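Local coordinates for histone-lysine N-methyltransferase SETMAR (Homo sapiens, PDB 3BO5), which methylates a lysine of histone H3 through the methyltransferase part modelled here and, as a fusion with a mariner transposase, takes part in DNA double-strand break repair, at residues 126-131 / 144-149; 138-143 / 243-248; 177-182 / 198-203. The protein carries 2 engineered substitutions. All coordinates share one frame; numbering follows the deposited sequence.

Contact 1: 126-131 / 144-149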
loop_
_atom_site.group_PDB
_atom_site.type_symbol
_atom_site.label_atom_id
_atom_site.label_comp_id
_atom_site.label_asym_id
_atom_site.label_seq_id
_atom_site.Cartn_x
_atom_site.Cartn_y
_atom_site.Cartn_z
ATOM N N PHE A 126 -13.301 -4.068 -2.821
ATOM C CA PHE A 126 -14.229 -3.883 -1.676
ATOM C C PHE A 126 -14.607 -2.435 -1.538
ATOM O O PHE A 126 -13.890 -1.568 -2.014
ATOM C CB PHE A 126 -13.568 -4.367 -0.389
ATOM C CG PHE A 126 -13.113 -5.808 -0.454
ATOM C CD1 PHE A 126 -14.085 -6.828 -0.286
ATOM C CD2 PHE A 126 -11.788 -6.141 -0.728
ATOM C CE1 PHE A 126 -13.696 -8.185 -0.382
ATOM C CE2 PHE A 126 -11.359 -7.428 -0.808
ATOM C CZ PHE A 126 -12.315 -8.490 -0.662
ATOM N N HIS A 127 -15.725 -2.192 -0.839
ATOM C CA HIS A 127 -16.168 -0.852 -0.558
ATOM C C HIS A 127 -15.567 -0.415 0.776
ATOM O O HIS A 127 -15.894 -1.005 1.822
ATOM C CB HIS A 127 -17.695 -0.860 -0.483
ATOM C CG HIS A 127 -18.335 -1.096 -1.806
ATOM N ND1 HIS A 127 -18.515 -2.356 -2.325
ATOM C CD2 HIS A 127 -18.823 -0.224 -2.721
ATOM C CE1 HIS A 127 -19.100 -2.255 -3.510
ATOM N NE2 HIS A 127 -19.286 -0.982 -3.779
ATOM N N PHE A 128 -14.767 0.629 0.691
ATOM C CA PHE A 128 -14.163 1.212 1.867
ATOM C C PHE A 128 -14.795 2.499 2.216
ATOM O O PHE A 128 -15.591 3.022 1.435
ATOM C CB PHE A 128 -12.684 1.474 1.579
ATOM C CG PHE A 128 -11.972 0.232 1.135
ATOM C CD1 PHE A 128 -11.887 -0.878 1.943
ATOM C CD2 PHE A 128 -11.299 0.207 -0.091
ATOM C CE1 PHE A 128 -11.243 -2.060 1.538
ATOM C CE2 PHE A 128 -10.641 -0.979 -0.500
ATOM C CZ PHE A 128 -10.618 -2.113 0.309
ATOM N N GLN A 129 -14.450 3.040 3.386
ATOM C CA GLN A 129 -15.017 4.311 3.844
ATOM C C GLN A 129 -13.958 5.018 4.651
ATOM O O GLN A 129 -13.325 4.373 5.526
ATOM C CB GLN A 129 -16.262 4.020 4.681
ATOM C CG GLN A 129 -17.022 5.209 5.112
ATOM C CD GLN A 129 -18.044 4.858 6.177
ATOM O OE1 GLN A 129 -17.703 4.623 7.321
ATOM N NE2 GLN A 129 -19.312 4.749 5.775
ATOM N N VAL A 130 -13.731 6.272 4.313
ATOM C CA VAL A 130 -12.791 7.079 5.126
ATOM C C VAL A 130 -13.658 7.581 6.251
ATOM O O VAL A 130 -14.787 8.107 6.036
ATOM C CB VAL A 130 -12.248 8.209 4.308
ATOM C CG1 VAL A 130 -11.458 9.133 5.168
ATOM C CG2 VAL A 130 -11.414 7.658 3.207
ATOM N N PHE A 131 -13.209 7.491 7.487
ATOM C CA PHE A 131 -14.126 7.842 8.598
ATOM C C PHE A 131 -13.393 8.506 9.739
ATOM O O PHE A 131 -12.213 8.339 9.874
ATOM C CB PHE A 131 -14.855 6.608 9.148
ATOM C CG PHE A 131 -13.970 5.683 9.976
ATOM C CD1 PHE A 131 -14.125 5.584 11.374
ATOM C CD2 PHE A 131 -12.952 4.988 9.366
ATOM C CE1 PHE A 131 -13.271 4.712 12.158
ATOM C CE2 PHE A 131 -12.087 4.128 10.133
ATOM C CZ PHE A 131 -12.265 4.022 11.520
ATOM N N GLU A 144 -17.306 -3.980 4.196
ATOM C CA GLU A 144 -17.662 -5.376 3.972
ATOM C C GLU A 144 -16.619 -6.374 4.370
ATOM O O GLU A 144 -15.461 -6.036 4.613
ATOM C CB GLU A 144 -18.032 -5.571 2.537
ATOM C CG GLU A 144 -17.055 -5.108 1.566
ATOM C CD GLU A 144 -17.583 -5.243 0.118
ATOM O OE1 GLU A 144 -17.497 -4.274 -0.651
ATOM O OE2 GLU A 144 -18.194 -6.300 -0.210
ATOM N N PHE A 145 -17.024 -7.640 4.484
ATOM C CA PHE A 145 -16.118 -8.648 4.914
ATOM C C PHE A 145 -14.963 -8.786 3.916
ATOM O O PHE A 145 -15.203 -8.884 2.730
ATOM C CB PHE A 145 -16.840 -9.992 4.976
ATOM C CG PHE A 145 -16.052 -11.047 5.636
ATOM C CD1 PHE A 145 -15.985 -11.123 7.031
ATOM C CD2 PHE A 145 -15.423 -12.010 4.892
ATOM C CE1 PHE A 145 -15.230 -12.123 7.642
ATOM C CE2 PHE A 145 -14.697 -13.045 5.513
ATOM C CZ PHE A 145 -14.587 -13.083 6.881
ATOM N N ILE A 146 -13.729 -8.860 4.413
ATOM C CA ILE A 146 -12.594 -9.163 3.559
ATOM C C ILE A 146 -11.903 -10.454 4.031
ATOM O O ILE A 146 -11.336 -10.503 5.092
ATOM C CB ILE A 146 -11.583 -8.003 3.621
ATOM C CG1 ILE A 146 -12.234 -6.707 3.144
ATOM C CG2 ILE A 146 -10.335 -8.368 2.669
ATOM C CD1 ILE A 146 -11.326 -5.458 3.298
ATOM N N PRO A 147 -11.926 -11.491 3.207
ATOM C CA PRO A 147 -11.216 -12.730 3.528
ATOM C C PRO A 147 -9.739 -12.528 3.661
ATOM O O PRO A 147 -9.130 -11.783 2.891
ATOM C CB PRO A 147 -11.513 -13.636 2.306
ATOM C CG PRO A 147 -12.848 -13.110 1.785
ATOM C CD PRO A 147 -12.660 -11.577 1.932
ATOM N N LYS A 148 -9.150 -13.251 4.591
ATOM C CA LYS A 148 -7.705 -13.307 4.780
ATOM C C LYS A 148 -7.004 -13.533 3.469
ATOM O O LYS A 148 -7.355 -14.420 2.711
ATOM C CB LYS A 148 -7.383 -14.478 5.672
ATOM C CG LYS A 148 -5.918 -14.653 5.969
ATOM C CD LYS A 148 -5.673 -15.732 7.037
ATOM C CE LYS A 148 -4.194 -15.870 7.261
ATOM N NZ LYS A 148 -3.874 -16.721 8.445
ATOM N N GLY A 149 -5.994 -12.710 3.212
ATOM C CA GLY A 149 -5.187 -12.862 2.039
ATOM C C GLY A 149 -5.592 -12.008 0.873
ATOM O O GLY A 149 -4.811 -11.841 -0.053
#
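At the end of the SET-domain hairpin formed by strands 128-132 and 138-142, F126 and H127 lead into the first strand and meet E144 and I146, which follow the second. The polar half of the contact centres on a single oxygen. E144 OE1 takes the backbone N-H of H127 (N to OE1 2.7 Å) on its anti side, somewhat out of the carboxylate plane. The same oxygen takes the imidazole N-H, with ND1 also 2.7 Å from OE1. This second donor arrives nearly along the C-O axis, OE1 lies almost exactly in the ring plane, and the two flat groups are only 25° apart. E144 can reach over because CG sits between its backbone N and carbonyl carbon (chi1 53°), beyond which the chain runs extended.

The apolar half is built on the F126 ring. I146 CG1 sits over the middle of one face, 3.8 Å from the ring centroid, in a CH-pi contact, and CG2 of I146 touches F126 CE2 at 3.7 Å. The E144 carboxylate stands at the ring's edge, its plane 82° from that of the ring, while P147 CD reaches F126 CZ at 4.0 Å. I146 also serves the next phenylalanine: its CD1 meets the edge of F128 at CE1, 3.8 Å away. The other neighbours of F128 include L140, T142 and L245, which tie this packing into the sheet.

With two donors on one acceptor, E144 fixes both the backbone at H127 and the turn of its imidazole. Since ND1 gives its hydrogen to a carboxylate, the pairing would tend to favour a positively charged H127, and the polar grip lies at the more exposed margin of a buried aromatic-aliphatic patch.

Contact 2: 138-143 / 243-248. With SAH (S-adenosyl-L-homocysteine), chain F.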
loop_
_atom_site.group_PDB
_atom_site.type_symbol
_atom_site.label_atom_id
_atom_site.label_comp_id
_atom_site.label_asym_id
_atom_site.label_seq_id
_atom_site.Cartn_x
_atom_site.Cartn_y
_atom_site.Cartn_z
ATOM N N TRP A 138 -8.501 10.926 10.658
ATOM C CA TRP A 138 -9.306 10.112 9.747
ATOM C C TRP A 138 -8.664 8.741 9.632
ATOM O O TRP A 138 -7.441 8.577 9.859
ATOM C CB TRP A 138 -9.336 10.745 8.353
ATOM C CG TRP A 138 -10.123 11.995 8.383
ATOM C CD1 TRP A 138 -9.678 13.252 8.713
ATOM C CD2 TRP A 138 -11.531 12.087 8.231
ATOM N NE1 TRP A 138 -10.757 14.153 8.673
ATOM C CE2 TRP A 138 -11.889 13.448 8.406
ATOM C CE3 TRP A 138 -12.519 11.157 7.930
ATOM C CZ2 TRP A 138 -13.209 13.904 8.253
ATOM C CZ3 TRP A 138 -13.842 11.624 7.730
ATOM C CH2 TRP A 138 -14.162 12.972 7.957
ATOM N N GLY A 139 -9.471 7.721 9.383
ATOM C CA GLY A 139 -8.947 6.379 9.072
ATOM C C GLY A 139 -9.690 5.788 7.895
ATOM O O GLY A 139 -10.586 6.437 7.327
ATOM N N LEU A 140 -9.331 4.566 7.586
ATOM C CA LEU A 140 -10.014 3.811 6.486
ATOM C C LEU A 140 -10.568 2.566 7.118
ATOM O O LEU A 140 -9.861 1.830 7.843
ATOM C CB LEU A 140 -9.016 3.472 5.393
ATOM C CG LEU A 140 -9.665 2.965 4.101
ATOM C CD1 LEU A 140 -10.369 4.124 3.441
ATOM C CD2 LEU A 140 -8.579 2.394 3.176
ATOM N N ARG A 141 -11.842 2.292 6.806
ATOM C CA ARG A 141 -12.390 1.006 7.231
ATOM C C ARG A 141 -13.086 0.331 6.055
ATOM O O ARG A 141 -13.376 0.949 5.078
ATOM C CB ARG A 141 -13.340 1.145 8.452
ATOM C CG ARG A 141 -14.592 1.966 8.141
ATOM C CD ARG A 141 -15.417 2.118 9.438
ATOM N NE ARG A 141 -16.425 3.158 9.259
ATOM C CZ ARG A 141 -17.094 3.696 10.292
ATOM N NH1 ARG A 141 -16.826 3.264 11.543
ATOM N NH2 ARG A 141 -18.017 4.618 10.109
ATOM N N THR A 142 -13.243 -0.971 6.195
ATOM C CA THR A 142 -14.002 -1.680 5.189
ATOM C C THR A 142 -15.493 -1.666 5.572
ATOM O O THR A 142 -15.864 -1.759 6.757
ATOM C CB THR A 142 -13.479 -3.088 5.015
ATOM O OG1 THR A 142 -14.254 -3.718 3.997
ATOM C CG2 THR A 142 -13.563 -3.941 6.287
ATOM N N LEU A 143 -16.344 -1.588 4.563
ATOM C CA LEU A 143 -17.774 -1.724 4.838
ATOM C C LEU A 143 -18.224 -3.117 4.543
ATOM O O LEU A 143 -19.446 -3.404 4.660
ATOM C CB LEU A 143 -18.594 -0.764 3.962
ATOM C CG LEU A 143 -18.300 0.691 4.181
ATOM C CD1 LEU A 143 -19.060 1.618 3.192
ATOM C CD2 LEU A 143 -18.523 1.066 5.613
ATOM N N GLU A 243 -14.658 -2.827 10.228
ATOM C CA GLU A 243 -13.399 -2.959 10.941
ATOM C C GLU A 243 -12.468 -1.951 10.286
ATOM O O GLU A 243 -12.295 -1.937 9.038
ATOM C CB GLU A 243 -12.777 -4.360 10.787
ATOM C CG GLU A 243 -11.567 -4.535 11.684
ATOM C CD GLU A 243 -11.084 -5.953 11.728
ATOM O OE1 GLU A 243 -11.919 -6.869 11.513
ATOM O OE2 GLU A 243 -9.879 -6.190 12.021
ATOM N N GLU A 244 -11.783 -1.223 11.145
ATOM C CA GLU A 244 -10.759 -0.286 10.646
ATOM C C GLU A 244 -9.553 -1.036 10.099
ATOM O O GLU A 244 -9.152 -2.092 10.628
ATOM C CB GLU A 244 -10.246 0.615 11.746
ATOM C CG GLU A 244 -9.117 1.580 11.258
ATOM C CD GLU A 244 -8.773 2.656 12.276
ATOM O OE1 GLU A 244 -9.192 2.539 13.481
ATOM O OE2 GLU A 244 -8.041 3.624 11.906
ATOM N N LEU A 245 -9.030 -0.517 8.981
ATOM C CA LEU A 245 -7.900 -1.159 8.267
ATOM C C LEU A 245 -6.617 -0.481 8.766
ATOM O O LEU A 245 -6.602 0.772 8.880
ATOM C CB LEU A 245 -8.061 -0.917 6.772
ATOM C CG LEU A 245 -9.334 -1.578 6.208
ATOM C CD1 LEU A 245 -9.588 -1.048 4.818
ATOM C CD2 LEU A 245 -9.186 -3.098 6.161
ATOM N N SER A 246 -5.604 -1.269 9.053
ATOM C CA SER A 246 -4.354 -0.688 9.608
ATOM C C SER A 246 -3.178 -1.442 9.119
ATOM O O SER A 246 -3.270 -2.638 8.763
ATOM C CB SER A 246 -4.426 -0.773 11.101
ATOM O OG SER A 246 -4.549 -2.126 11.554
ATOM N N TYR A 247 -2.006 -0.800 9.121
ATOM C CA TYR A 247 -0.797 -1.592 8.910
ATOM C C TYR A 247 0.269 -1.069 9.881
ATOM O O TYR A 247 0.028 -0.081 10.584
ATOM C CB TYR A 247 -0.229 -1.505 7.491
ATOM C CG TYR A 247 0.295 -0.192 6.922
ATOM C CD1 TYR A 247 1.655 0.114 6.950
ATOM C CD2 TYR A 247 -0.587 0.705 6.224
ATOM C CE1 TYR A 247 2.141 1.241 6.301
ATOM C CE2 TYR A 247 -0.088 1.843 5.576
ATOM C CZ TYR A 247 1.263 2.096 5.646
ATOM O OH TYR A 247 1.863 3.145 4.979
ATOM N N ASP A 248 1.353 -1.839 9.954
ATOM C CA ASP A 248 2.386 -1.478 10.917
ATOM C C ASP A 248 3.341 -0.482 10.316
ATOM O O ASP A 248 4.035 -0.808 9.352
ATOM C CB ASP A 248 3.117 -2.750 11.303
ATOM C CG ASP A 248 4.350 -2.526 12.203
ATOM O OD1 ASP A 248 4.648 -1.394 12.657
ATOM O OD2 ASP A 248 4.954 -3.622 12.483
HETATM N N SAH F . -5.065 9.838 10.538
HETATM C CA SAH F . -4.497 10.298 9.229
HETATM C CB SAH F . -4.315 9.132 8.228
HETATM C CG SAH F . -3.025 8.366 8.572
HETATM S SD SAH F . -1.541 9.362 8.248
HETATM C C SAH F . -5.413 11.407 8.664
HETATM O O SAH F . -6.308 11.890 9.350
HETATM O OXT SAH F . -5.204 11.784 7.465
HETATM C "C5'" SAH F . -0.661 9.128 9.805
HETATM C "C4'" SAH F . -1.166 9.989 10.960
HETATM O "O4'" SAH F . -2.377 9.460 11.510
HETATM C "C3'" SAH F . -0.227 10.024 12.129
HETATM O "O3'" SAH F . 0.800 11.036 11.937
HETATM C "C2'" SAH F . -1.116 10.336 13.297
HETATM O "O2'" SAH F . -1.594 11.694 13.265
HETATM C "C1'" SAH F . -2.331 9.499 12.949
HETATM N N9 SAH F . -2.208 8.094 13.386
HETATM C C8 SAH F . -2.144 6.950 12.595
HETATM N N7 SAH F . -2.132 5.892 13.383
HETATM C C5 SAH F . -2.224 6.295 14.667
HETATM C C6 SAH F . -2.211 5.561 15.872
HETATM N N6 SAH F . -2.207 4.231 15.986
HETATM N N1 SAH F . -2.258 6.339 17.025
HETATM C C2 SAH F . -2.306 7.698 16.981
HETATM N N3 SAH F . -2.345 8.455 15.827
HETATM C C4 SAH F . -2.232 7.692 14.704
HETATM O O HOH W 1 -7.236 3.358 9.286
#
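L140 and L245 meet where strands 138-142 and 244-247 pair in the SET-domain sheet, and the first of these strands begins at the cofactor pocket with W138. The strands run at a steep 113° to each other, so only a short stretch is paired. L245 N bonds to L140 O at 2.7 Å and nearly straight, and T142 N bonds to E243 O at 3.1 Å. Between these bonds R141 and E244 form a non-hydrogen-bonded antiparallel pair whose CA atoms come within 4.0 Å, their side chains diverging, with R141 going to Q129.

A water extends the pairing where the chains part. It accepts from L140 N at 3.0 Å and has L245 O and E244 OE2 within hydrogen-bonding reach. G139 suits the spot, since a side chain there would run into OE2 of E244.

On the buried side L245 CD1 packs against L140 CD2 at 3.9 Å and lies equally far from T142 N. L245 CG stands beside its own backbone N, anti to the carbonyl carbon (chi1 -64°), and CD1, anti to CA, reaches across to the other strand. Replacing L245 by an alanine would probably leave L140 CD2 without its partner and open a gap beside F128 and L217, the backbone bond to L140 remaining possible.

At the other end of strand 138-142 both W138 backbone groups hold S-adenosyl-L-homocysteine: N donates to its carboxylate O (2.7 Å), and the ligand's amino N donates to W138 O (2.8 Å). W138 thus grips the ligand's amino-acid end through its backbone, while side chains such as Y179 and N210 bind it as well. E244 OE1 is salt-bridged to K136 and OE2 bonds N210, so E244 probably positions both cofactor-binding residues.

Contact 3: 177-182 / 198-203. With SAH (S-adenosyl-L-homocysteine), chain F.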
loop_
_atom_site.group_PDB
_atom_site.type_symbol
_atom_site.label_atom_id
_atom_site.label_comp_id
_atom_site.label_asym_id
_atom_site.label_seq_id
_atom_site.Cartn_x
_atom_site.Cartn_y
_atom_site.Cartn_z
ATOM N N SER A 177 -0.086 15.255 9.855
ATOM C CA SER A 177 -0.102 13.796 9.609
ATOM C C SER A 177 1.144 13.567 8.738
ATOM O O SER A 177 1.499 14.430 7.900
ATOM C CB SER A 177 -1.395 13.365 8.894
ATOM O OG SER A 177 -2.559 13.644 9.694
ATOM N N ASN A 178 1.862 12.472 8.989
ATOM C CA ASN A 178 3.145 12.157 8.287
ATOM C C ASN A 178 2.819 11.000 7.360
ATOM O O ASN A 178 2.264 10.003 7.865
ATOM C CB ASN A 178 4.127 11.651 9.329
ATOM C CG ASN A 178 4.453 12.712 10.368
ATOM O OD1 ASN A 178 3.939 12.686 11.514
ATOM N ND2 ASN A 178 5.230 13.669 9.967
ATOM N N TYR A 179 3.131 11.119 6.056
ATOM C CA TYR A 179 2.731 10.026 5.137
ATOM C C TYR A 179 3.834 9.388 4.340
ATOM O O TYR A 179 3.598 8.388 3.656
ATOM C CB TYR A 179 1.716 10.579 4.087
ATOM C CG TYR A 179 0.440 11.173 4.596
ATOM C CD1 TYR A 179 0.368 12.524 4.865
ATOM C CD2 TYR A 179 -0.682 10.394 4.790
ATOM C CE1 TYR A 179 -0.816 13.073 5.381
ATOM C CE2 TYR A 179 -1.851 10.882 5.248
ATOM C CZ TYR A 179 -1.942 12.262 5.543
ATOM O OH TYR A 179 -3.070 12.853 6.054
ATOM N N ILE A 180 5.062 9.948 4.354
ATOM C CA ILE A 180 6.078 9.373 3.506
ATOM C C ILE A 180 6.471 8.007 4.022
ATOM O O ILE A 180 6.615 7.820 5.250
ATOM C CB ILE A 180 7.336 10.284 3.479
ATOM C CG1 ILE A 180 6.904 11.675 3.001
ATOM C CG2 ILE A 180 8.385 9.701 2.541
ATOM C CD1 ILE A 180 8.116 12.603 2.829
ATOM N N ILE A 181 6.681 7.056 3.119
ATOM C CA ILE A 181 7.166 5.750 3.529
ATOM C C ILE A 181 8.417 5.427 2.715
ATOM O O ILE A 181 8.552 5.804 1.515
ATOM C CB ILE A 181 6.075 4.611 3.291
ATOM C CG1 ILE A 181 6.504 3.338 3.969
ATOM C CG2 ILE A 181 5.796 4.416 1.785
ATOM C CD1 ILE A 181 5.362 2.247 3.983
ATOM N N ALA A 182 9.347 4.754 3.382
ATOM C CA ALA A 182 10.605 4.334 2.762
ATOM C C ALA A 182 10.667 2.824 2.666
ATOM O O ALA A 182 10.533 2.106 3.657
ATOM C CB ALA A 182 11.829 4.850 3.565
ATOM N N ASP A 198 5.087 9.059 -1.334
ATOM C CA ASP A 198 4.543 10.128 -0.496
ATOM C C ASP A 198 3.163 10.471 -1.016
ATOM O O ASP A 198 3.056 11.202 -2.046
ATOM C CB ASP A 198 5.427 11.418 -0.574
ATOM C CG ASP A 198 4.910 12.484 0.333
ATOM O OD1 ASP A 198 3.935 12.244 1.043
ATOM O OD2 ASP A 198 5.469 13.606 0.329
ATOM N N PRO A 199 2.081 10.019 -0.348
ATOM C CA PRO A 199 0.738 10.355 -0.779
ATOM C C PRO A 199 0.176 11.589 -0.070
ATOM O O PRO A 199 -1.042 11.819 -0.061
ATOM C CB PRO A 199 -0.081 9.096 -0.367
ATOM C CG PRO A 199 0.558 8.725 0.917
ATOM C CD PRO A 199 2.069 9.003 0.718
ATOM N N THR A 200 1.064 12.448 0.482
ATOM C CA THR A 200 0.602 13.602 1.264
ATOM C C THR A 200 -0.241 14.545 0.431
ATOM O O THR A 200 -1.317 14.969 0.855
ATOM C CB THR A 200 1.741 14.448 1.772
ATOM O OG1 THR A 200 2.534 13.628 2.651
ATOM C CG2 THR A 200 1.246 15.640 2.552
ATOM N N TYR A 201 0.270 14.902 -0.750
ATOM C CA TYR A 201 -0.464 15.869 -1.640
ATOM C C TYR A 201 -1.194 15.218 -2.775
ATOM O O TYR A 201 -2.278 15.669 -3.173
ATOM C CB TYR A 201 0.576 16.832 -2.257
ATOM C CG TYR A 201 1.423 17.480 -1.173
ATOM C CD1 TYR A 201 0.858 18.353 -0.275
ATOM C CD2 TYR A 201 2.786 17.138 -1.048
ATOM C CE1 TYR A 201 1.635 18.925 0.726
ATOM C CE2 TYR A 201 3.567 17.717 -0.074
ATOM C CZ TYR A 201 2.956 18.594 0.840
ATOM O OH TYR A 201 3.680 19.177 1.893
ATOM N N ILE A 202 -0.556 14.174 -3.344
ATOM C CA ILE A 202 -1.143 13.428 -4.466
ATOM C C ILE A 202 -1.062 11.969 -4.040
ATOM O O ILE A 202 0.040 11.457 -3.808
ATOM C CB ILE A 202 -0.276 13.641 -5.716
ATOM C CG1 ILE A 202 -0.133 15.172 -5.977
ATOM C CG2 ILE A 202 -0.952 12.915 -6.873
ATOM C CD1 ILE A 202 0.781 15.447 -7.064
ATOM N N GLY A 203 -2.212 11.315 -3.842
ATOM C CA GLY A 203 -2.089 9.934 -3.308
ATOM C C GLY A 203 -3.403 9.234 -3.423
ATOM O O GLY A 203 -4.390 9.832 -3.822
HETATM N N SAH F . -5.065 9.838 10.538
HETATM C CA SAH F . -4.497 10.298 9.229
HETATM C CB SAH F . -4.315 9.132 8.228
HETATM C CG SAH F . -3.025 8.366 8.572
HETATM S SD SAH F . -1.541 9.362 8.248
HETATM C C SAH F . -5.413 11.407 8.664
HETATM O O SAH F . -6.308 11.890 9.350
HETATM O OXT SAH F . -5.204 11.784 7.465
HETATM C "C5'" SAH F . -0.661 9.128 9.805
HETATM C "C4'" SAH F . -1.166 9.989 10.960
HETATM O "O4'" SAH F . -2.377 9.460 11.510
HETATM C "C3'" SAH F . -0.227 10.024 12.129
HETATM O "O3'" SAH F . 0.800 11.036 11.937
HETATM C "C2'" SAH F . -1.116 10.336 13.297
HETATM O "O2'" SAH F . -1.594 11.694 13.265
HETATM C "C1'" SAH F . -2.331 9.499 12.949
HETATM N N9 SAH F . -2.208 8.094 13.386
HETATM C C8 SAH F . -2.144 6.950 12.595
HETATM N N7 SAH F . -2.132 5.892 13.383
HETATM C C5 SAH F . -2.224 6.295 14.667
HETATM C C6 SAH F . -2.211 5.561 15.872
HETATM N N6 SAH F . -2.207 4.231 15.986
HETATM N N1 SAH F . -2.258 6.339 17.025
HETATM C C2 SAH F . -2.306 7.698 16.981
HETATM N N3 SAH F . -2.345 8.455 15.827
HETATM C C4 SAH F . -2.232 7.692 14.704
HETATM O O HOH W 2 3.773 13.887 4.897
#
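Y179 packs against P199 and T200 by van der Waals contact, and I180 against D198. Y179 CB lies 3.7 Å from P199 CD, and the tyrosine and threonine side chains cross at about a right angle, with T200 OG1 3.3 Å from ring atom CD1. I180 CG1 comes 3.4 Å from the carboxyl carbon CG of D198, covering it with aliphatic surface.

The hydrogen bonds centre on D198 OD1. It accepts the backbone N-H of T200 from above the carboxylate plane, closing an Asx turn, and takes a short bond of 2.5 Å from T200 OG1 on its syn lone pair. T200 OG1 in turn accepts from a water, 2.6 Å off, that itself accepts from Y179 N, so the two segments are bridged through one water.

Charged groups come from outside. The other D198 oxygen, OD2, forms a salt bridge with R168, which would balance the buried charge. R207 makes a cation-pi contact with Y179 and also bonds P199 O and T200 O, joining the ring to the turning chain.

Of the two segments, 177-182 alone meets the ligand. Y179 OH donates to the carboxylate OXT of S-adenosyl-L-homocysteine at 2.8 Å, while ring atom CE2 lies 3.4 Å from the ligand's sulfur SD. N178 N adds a weak bond to the ribose O3'.

The whole is the end of hairpin 181-185/193-199, where a tyrosine braced by the turning chain lines the SET-domain cofactor pocket.

In the fold
Of the strands in these contacts, 128-132 comes first, and contact 1 closes the short loop from it to 144-149, around the hairpin it makes with strand 138-142. That second strand opens contact 2, which closes about a hundred residues later at 243-248, so contacts 1 and 2 cross along the chain. They also touch, through the strand pairing of F131 with G139 and the bond between Q129 and R141. Contact 3 opens and closes within the long excursion spanned by contact 2, at a hairpin of the other sheet. Its centre is about 17 Å from that of contact 2, yet the Y247 hydroxyl packs against I181 and both contacts reach S-adenosyl-L-homocysteine; contact 1 stands apart from it.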